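Local atomic coordinates of 3-oxoacyl-(acyl-carrier protein) synthase II (Thermus thermophilus, PDB entry 1J3N), a protein that probably catalyses the condensation step of fatty acid elongation, condensing an acyl chain with malonyl-acyl-carrier protein, as other beta-ketoacyl synthases do. Residues A[21-24]-A[25-28]; A[376-379]-A[380-384]; A[308-311]-A[312-316]. All coordinates share one frame; numbering follows the deposited sequence.

Contact 1: residues A[21-24]-A[25-28]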
# COMPACT_ATOMS: atom_id res chain seq x y z
N ALA A 21 -20.96 10.43 -17.59
CA ALA A 21 -21.69 11.36 -16.73
C ALA A 21 -20.71 12.30 -16.04
O ALA A 21 -20.98 13.50 -15.89
CB ALA A 21 -22.49 10.59 -15.67
N PHE A 22 -19.57 11.76 -15.63
CA PHE A 22 -18.53 12.54 -14.96
C PHE A 22 -18.00 13.64 -15.88
O PHE A 22 -17.85 14.78 -15.47
CB PHE A 22 -17.39 11.61 -14.51
CG PHE A 22 -16.21 12.31 -13.87
CD1 PHE A 22 -16.40 13.34 -12.95
CD2 PHE A 22 -14.91 11.91 -14.16
CE1 PHE A 22 -15.31 13.96 -12.32
CE2 PHE A 22 -13.82 12.52 -13.55
CZ PHE A 22 -14.03 13.56 -12.62
N HIS A 23 -17.75 13.28 -17.13
CA HIS A 23 -17.22 14.23 -18.11
C HIS A 23 -18.20 15.37 -18.42
O HIS A 23 -17.83 16.54 -18.43
CB HIS A 23 -16.83 13.51 -19.40
CG HIS A 23 -16.07 14.38 -20.36
ND1 HIS A 23 -16.65 14.97 -21.45
CD2 HIS A 23 -14.79 14.82 -20.33
CE1 HIS A 23 -15.77 15.75 -22.05
NE2 HIS A 23 -14.63 15.67 -21.39
N LYS A 24 -19.46 15.02 -18.68
CA LYS A 24 -20.47 16.02 -18.96
C LYS A 24 -20.62 16.97 -17.77
O LYS A 24 -20.72 18.19 -17.95
CB LYS A 24 -21.82 15.36 -19.26
CG LYS A 24 -21.94 14.77 -20.65
CD LYS A 24 -23.39 14.41 -20.97
CE LYS A 24 -23.56 13.99 -22.42
NZ LYS A 24 -25.00 13.79 -22.76
N ALA A 25 -20.63 16.41 -16.57
CA ALA A 25 -20.78 17.20 -15.34
C ALA A 25 -19.62 18.18 -15.13
O ALA A 25 -19.81 19.28 -14.60
CB ALA A 25 -20.89 16.26 -14.14
N GLN A 26 -18.43 17.78 -15.55
CA GLN A 26 -17.24 18.63 -15.44
C GLN A 26 -17.40 19.84 -16.34
O GLN A 26 -17.17 20.98 -15.93
CB GLN A 26 -15.99 17.87 -15.87
CG GLN A 26 -15.59 16.71 -14.99
CD GLN A 26 -14.40 15.93 -15.55
OE1 GLN A 26 -13.31 16.48 -15.71
NE2 GLN A 26 -14.62 14.66 -15.86
N LEU A 27 -17.80 19.58 -17.58
CA LEU A 27 -18.00 20.62 -18.59
C LEU A 27 -19.09 21.59 -18.20
O LEU A 27 -19.13 22.72 -18.70
CB LEU A 27 -18.35 19.98 -19.93
CG LEU A 27 -17.27 19.03 -20.46
CD1 LEU A 27 -17.74 18.39 -21.75
CD2 LEU A 27 -15.99 19.80 -20.66
N ALA A 28 -19.97 21.15 -17.31
CA ALA A 28 -21.06 21.98 -16.84
C ALA A 28 -20.63 22.75 -15.61
O ALA A 28 -21.31 23.70 -15.20
CB ALA A 28 -22.27 21.12 -16.52

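Contact 2: residues A[376-379]-A[380-384]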
# COMPACT_ATOMS: atom_id res chain seq x y z
N ASP A 376 -2.87 30.25 -15.48
CA ASP A 376 -4.18 30.16 -16.11
C ASP A 376 -4.92 28.97 -15.49
O ASP A 376 -4.64 27.82 -15.82
CB ASP A 376 -4.02 29.94 -17.62
CG ASP A 376 -5.34 29.96 -18.36
OD1 ASP A 376 -6.40 29.84 -17.70
OD2 ASP A 376 -5.33 30.09 -19.60
N PHE A 377 -5.87 29.25 -14.59
CA PHE A 377 -6.62 28.20 -13.91
C PHE A 377 -7.93 27.76 -14.57
O PHE A 377 -8.75 27.09 -13.94
CB PHE A 377 -6.87 28.62 -12.46
CG PHE A 377 -5.61 28.74 -11.65
CD1 PHE A 377 -4.77 27.64 -11.47
CD2 PHE A 377 -5.24 29.97 -11.10
CE1 PHE A 377 -3.58 27.76 -10.75
CE2 PHE A 377 -4.05 30.09 -10.37
CZ PHE A 377 -3.22 28.99 -10.20
N VAL A 378 -8.12 28.14 -15.84
CA VAL A 378 -9.29 27.75 -16.61
C VAL A 378 -10.64 27.90 -15.87
O VAL A 378 -11.27 26.91 -15.48
CB VAL A 378 -9.13 26.28 -17.09
CG1 VAL A 378 -10.18 25.94 -18.12
CG2 VAL A 378 -7.72 26.08 -17.66
N PRO A 379 -11.09 29.15 -15.68
CA PRO A 379 -12.37 29.37 -14.99
C PRO A 379 -13.56 28.78 -15.74
O PRO A 379 -14.62 28.54 -15.16
CB PRO A 379 -12.43 30.90 -14.87
CG PRO A 379 -11.61 31.37 -16.04
CD PRO A 379 -10.44 30.42 -16.01
N GLU A 380 -13.38 28.55 -17.04
CA GLU A 380 -14.41 27.99 -17.90
C GLU A 380 -13.81 26.92 -18.83
O GLU A 380 -12.66 27.03 -19.25
CB GLU A 380 -15.06 29.09 -18.75
CG GLU A 380 -16.25 29.78 -18.09
CD GLU A 380 -17.47 28.87 -18.00
OE1 GLU A 380 -17.41 27.85 -17.29
OE2 GLU A 380 -18.49 29.19 -18.65
N PRO A 381 -14.59 25.87 -19.15
CA PRO A 381 -14.13 24.79 -20.03
C PRO A 381 -13.55 25.38 -21.31
O PRO A 381 -14.10 26.33 -21.86
CB PRO A 381 -15.40 23.99 -20.30
CG PRO A 381 -16.16 24.15 -19.02
CD PRO A 381 -15.98 25.62 -18.72
N ARG A 382 -12.44 24.82 -21.79
CA ARG A 382 -11.82 25.35 -22.99
C ARG A 382 -11.39 24.30 -24.01
O ARG A 382 -10.72 23.33 -23.68
CB ARG A 382 -10.60 26.19 -22.61
CG ARG A 382 -10.07 27.04 -23.74
CD ARG A 382 -8.84 27.80 -23.28
NE ARG A 382 -9.09 28.45 -22.00
CZ ARG A 382 -8.15 28.96 -21.22
NH1 ARG A 382 -6.88 28.90 -21.59
NH2 ARG A 382 -8.48 29.52 -20.06
N GLU A 383 -11.80 24.52 -25.26
CA GLU A 383 -11.44 23.62 -26.36
C GLU A 383 -9.95 23.80 -26.57
O GLU A 383 -9.49 24.90 -26.88
CB GLU A 383 -12.18 24.02 -27.64
CG GLU A 383 -13.55 23.36 -27.86
CD GLU A 383 -13.51 22.27 -28.93
OE1 GLU A 383 -12.78 22.43 -29.93
OE2 GLU A 383 -14.23 21.25 -28.78
N ALA A 384 -9.20 22.72 -26.41
CA ALA A 384 -7.75 22.76 -26.59
C ALA A 384 -7.23 21.36 -26.87
O ALA A 384 -7.64 20.39 -26.24
CB ALA A 384 -7.09 23.33 -25.34

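Contact 3: residues A[308-311]-A[312-316]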
# COMPACT_ATOMS: atom_id res chain seq x y z
N GLY A 308 -0.80 24.78 0.72
CA GLY A 308 -0.74 23.80 -0.35
C GLY A 308 -0.94 24.35 -1.75
O GLY A 308 -0.12 24.13 -2.63
N ASP A 309 -2.03 25.07 -1.97
CA ASP A 309 -2.31 25.65 -3.29
C ASP A 309 -1.14 26.50 -3.79
O ASP A 309 -0.87 26.54 -4.98
CB ASP A 309 -3.60 26.48 -3.24
CG ASP A 309 -4.86 25.62 -3.29
OD1 ASP A 309 -4.80 24.43 -2.87
OD2 ASP A 309 -5.90 26.12 -3.74
N ARG A 310 -0.45 27.18 -2.88
CA ARG A 310 0.69 28.02 -3.24
C ARG A 310 1.96 27.21 -3.51
O ARG A 310 2.73 27.51 -4.43
CB ARG A 310 0.97 29.04 -2.13
CG ARG A 310 2.21 29.89 -2.34
CD ARG A 310 2.28 31.00 -1.30
NE ARG A 310 3.44 31.87 -1.48
CZ ARG A 310 4.60 31.71 -0.84
NH1 ARG A 310 4.74 30.72 0.03
NH2 ARG A 310 5.61 32.53 -1.08
N ALA A 311 2.19 26.19 -2.69
CA ALA A 311 3.37 25.34 -2.85
C ALA A 311 3.37 24.70 -4.22
O ALA A 311 4.42 24.53 -4.84
CB ALA A 311 3.38 24.26 -1.77
N GLU A 312 2.18 24.33 -4.70
CA GLU A 312 2.03 23.72 -6.01
C GLU A 312 2.38 24.71 -7.12
O GLU A 312 3.20 24.42 -7.99
CB GLU A 312 0.59 23.18 -6.19
CG GLU A 312 0.31 22.58 -7.57
CD GLU A 312 -0.79 21.52 -7.56
OE1 GLU A 312 -1.75 21.64 -6.78
OE2 GLU A 312 -0.69 20.56 -8.36
N VAL A 313 1.76 25.89 -7.08
CA VAL A 313 2.03 26.92 -8.09
C VAL A 313 3.52 27.27 -8.12
O VAL A 313 4.12 27.35 -9.19
CB VAL A 313 1.20 28.19 -7.80
CG1 VAL A 313 1.59 29.30 -8.77
CG2 VAL A 313 -0.29 27.87 -7.93
N LEU A 314 4.13 27.47 -6.95
CA LEU A 314 5.55 27.79 -6.89
C LEU A 314 6.37 26.66 -7.50
O LEU A 314 7.39 26.91 -8.14
CB LEU A 314 5.99 28.00 -5.44
CG LEU A 314 5.50 29.27 -4.73
CD1 LEU A 314 5.94 29.26 -3.29
CD2 LEU A 314 6.04 30.50 -5.45
N ALA A 315 5.91 25.43 -7.31
CA ALA A 315 6.59 24.26 -7.85
C ALA A 315 6.43 24.19 -9.37
O ALA A 315 7.33 23.75 -10.09
CB ALA A 315 6.03 22.99 -7.21
N ILE A 316 5.26 24.62 -9.85
CA ILE A 316 5.01 24.61 -11.29
C ILE A 316 5.87 25.67 -11.95
O ILE A 316 6.56 25.39 -12.94
CB ILE A 316 3.51 24.87 -11.58
CG1 ILE A 316 2.71 23.60 -11.31
CG2 ILE A 316 3.32 25.34 -13.02
CD1 ILE A 316 1.23 23.74 -11.56

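Contact 1: residues A[21-24]-A[25-28]
Phe22 turns its ring to meet Gln26 by setting CG opposite its backbone N (chi1 177°), while Gln26 sets CG opposite its own carbonyl carbon (chi1 -67°) and runs extended back along the helix. The amide nitrogen NE2 of Gln26 thereby ends over the centre of the Phe22 ring, 3.1 Å above its plane, with ring and amide planes 31° apart. Gln26 CG also lies over the face, in a CH-pi contact 4.2 Å from the ring centroid of Phe22. NE2 also gives a weak, bent hydrogen bond to Phe22 O at 3.3 Å, but its stronger partner is OE1 of Gln353. Phe22 and Gln26 lie one turn apart on helix 19-28 of the N-terminal beta-ketoacyl synthase region, whose i to i+4 bonding includes Gln26 N to Phe22 O at 3.1 Å and the straighter Leu27 N to His23 O at 3.2 Å. Helix 343-357 packs against this side through Val346, Ala350 and Gln353, and Phe22 also reaches Ala11 and Thr13 of strand 4-13. Shrinking Phe22 to an alanine would probably open a gap against strand 4-13 and helix 343-357 and leave the Gln26 amide without the ring beneath it. One turn apart as well, Leu27 lays its branch against the imidazole of His23: CG lies over one face, and CD1 comes within 3.3 Å of His23 CE1.

Contact 2: residues A[376-379]-A[380-384]
Arg382 reaches back across the turn to Asp376, and its side chain can be followed outward from CB. CB points toward residues 376-379, and CG, CD and NE carry the chain on with no atom of those residues close by. At chi3 (-48°) the chain bends, which swings the guanidinium round to the carboxylate, and there the contact begins. CZ stands 3.4 Å from Asp376 OD2, and the two terminal nitrogens do the gripping. NH1 donates to Asp376 OD2 at 2.8 Å with an N-H...O angle of 162°; that oxygen lies in the guanidinium plane, while NH1 approaches it on the syn side, tilted out of the carboxylate plane. NH2 donates to Asp376 OD1 at 3.2 Å, meeting the syn lone pair of that oxygen, although OD1 lies out of the guanidinium plane; a weak third bond runs from NH2 to OD2. The result is an end-on, two-nitrogen salt bridge in which the flat groups are twisted 33° apart.

On its anti side, but from out of the carboxylate plane, Asp376 OD1 also accepts from the backbone N of Val378 at 3.1 Å, which makes residues 376-378 an Asx turn. OD1 thus has two donors, which probably limits rotation of the carboxylate. Beyond the turn, residues 379-381 lead into strand 382-383, which pairs antiparallel with strand 359-360, Arg382 bonding through its backbone to Ile360. Met328 of strand 328-330 touches both Val378 and Arg382. Val378 CA approaches the guanidinium obliquely, 4.0 Å from Arg382 NH2.

Contact 3: residues A[308-311]-A[312-316]
Gly308 O accepts from Glu312 N at 3.1 Å, nearly in line with its C=O bond, and the same i to i+4 pattern continues along the chain. Leu314 N reaches Arg310 O at 2.9 Å with an N-H...O angle of 171°, whereas Val313 N to Asp309 O is long and weak. Ala315 N bonds to Ala311 O at 3.0 Å, though the donor sits tilted from the carbonyl plane. These bonds belong to helix 306-324, the helix of the beta-alpha-beta unit that links the parallel strands 297-299 and 328-330 within the C-terminal beta-ketoacyl synthase region.

On one side of the helix Arg310 and Leu314 meet one turn apart. Arg310 extends its chain from a CG opposite the backbone N (chi1 175°), so that Leu314 CD1 covers one face of its guanidinium, 3.7 Å from the plane and over its centre. Closer to the backbone, Arg310 CG lies 3.9 Å from Leu314 CD1, so the aliphatic and charged parts of the arginine both rest on the same branch. NE of Arg310 forms a salt bridge with Glu372, which supplies a second hold on this group.

Two buried acids send their carboxylates to partners beyond the segments. Asp309 accepts from the backbone N of Phe220, Ser304 and Thr305, and Glu312 from those of Gly302 and His301 and from Asn392 ND2. The two acids keep a distance, Asp309 OD1 lying 5.7 Å from Glu312 OE1. CG2 of Val313, the methyl anti to the carbonyl carbon, lies 3.3 Å from Asp309 O.

Overall arrangement
Along the chain the order is contact 1, contact 3, contact 2, one after another. Contact 1 lies on helix 19-28 in the N-terminal beta-ketoacyl synthase region and contact 3 on helix 306-324 in the C-terminal one; their centres are about 26 Å apart, their nearest atoms about 15 Å, and they do not touch. Contact 2 touches both: Pro381 CG packs on Leu27 O at 3.3 Å, and Phe377 CZ on Val313 CG2 at 3.9 Å. Its centre is about 14 Å from that of contact 1 and about 19 Å from that of contact 3. Residues 376-384 therefore pack against a helix of each region, and Asp376 also bonds through its backbone to Val329 of strand 328-330, which follows helix 306-324.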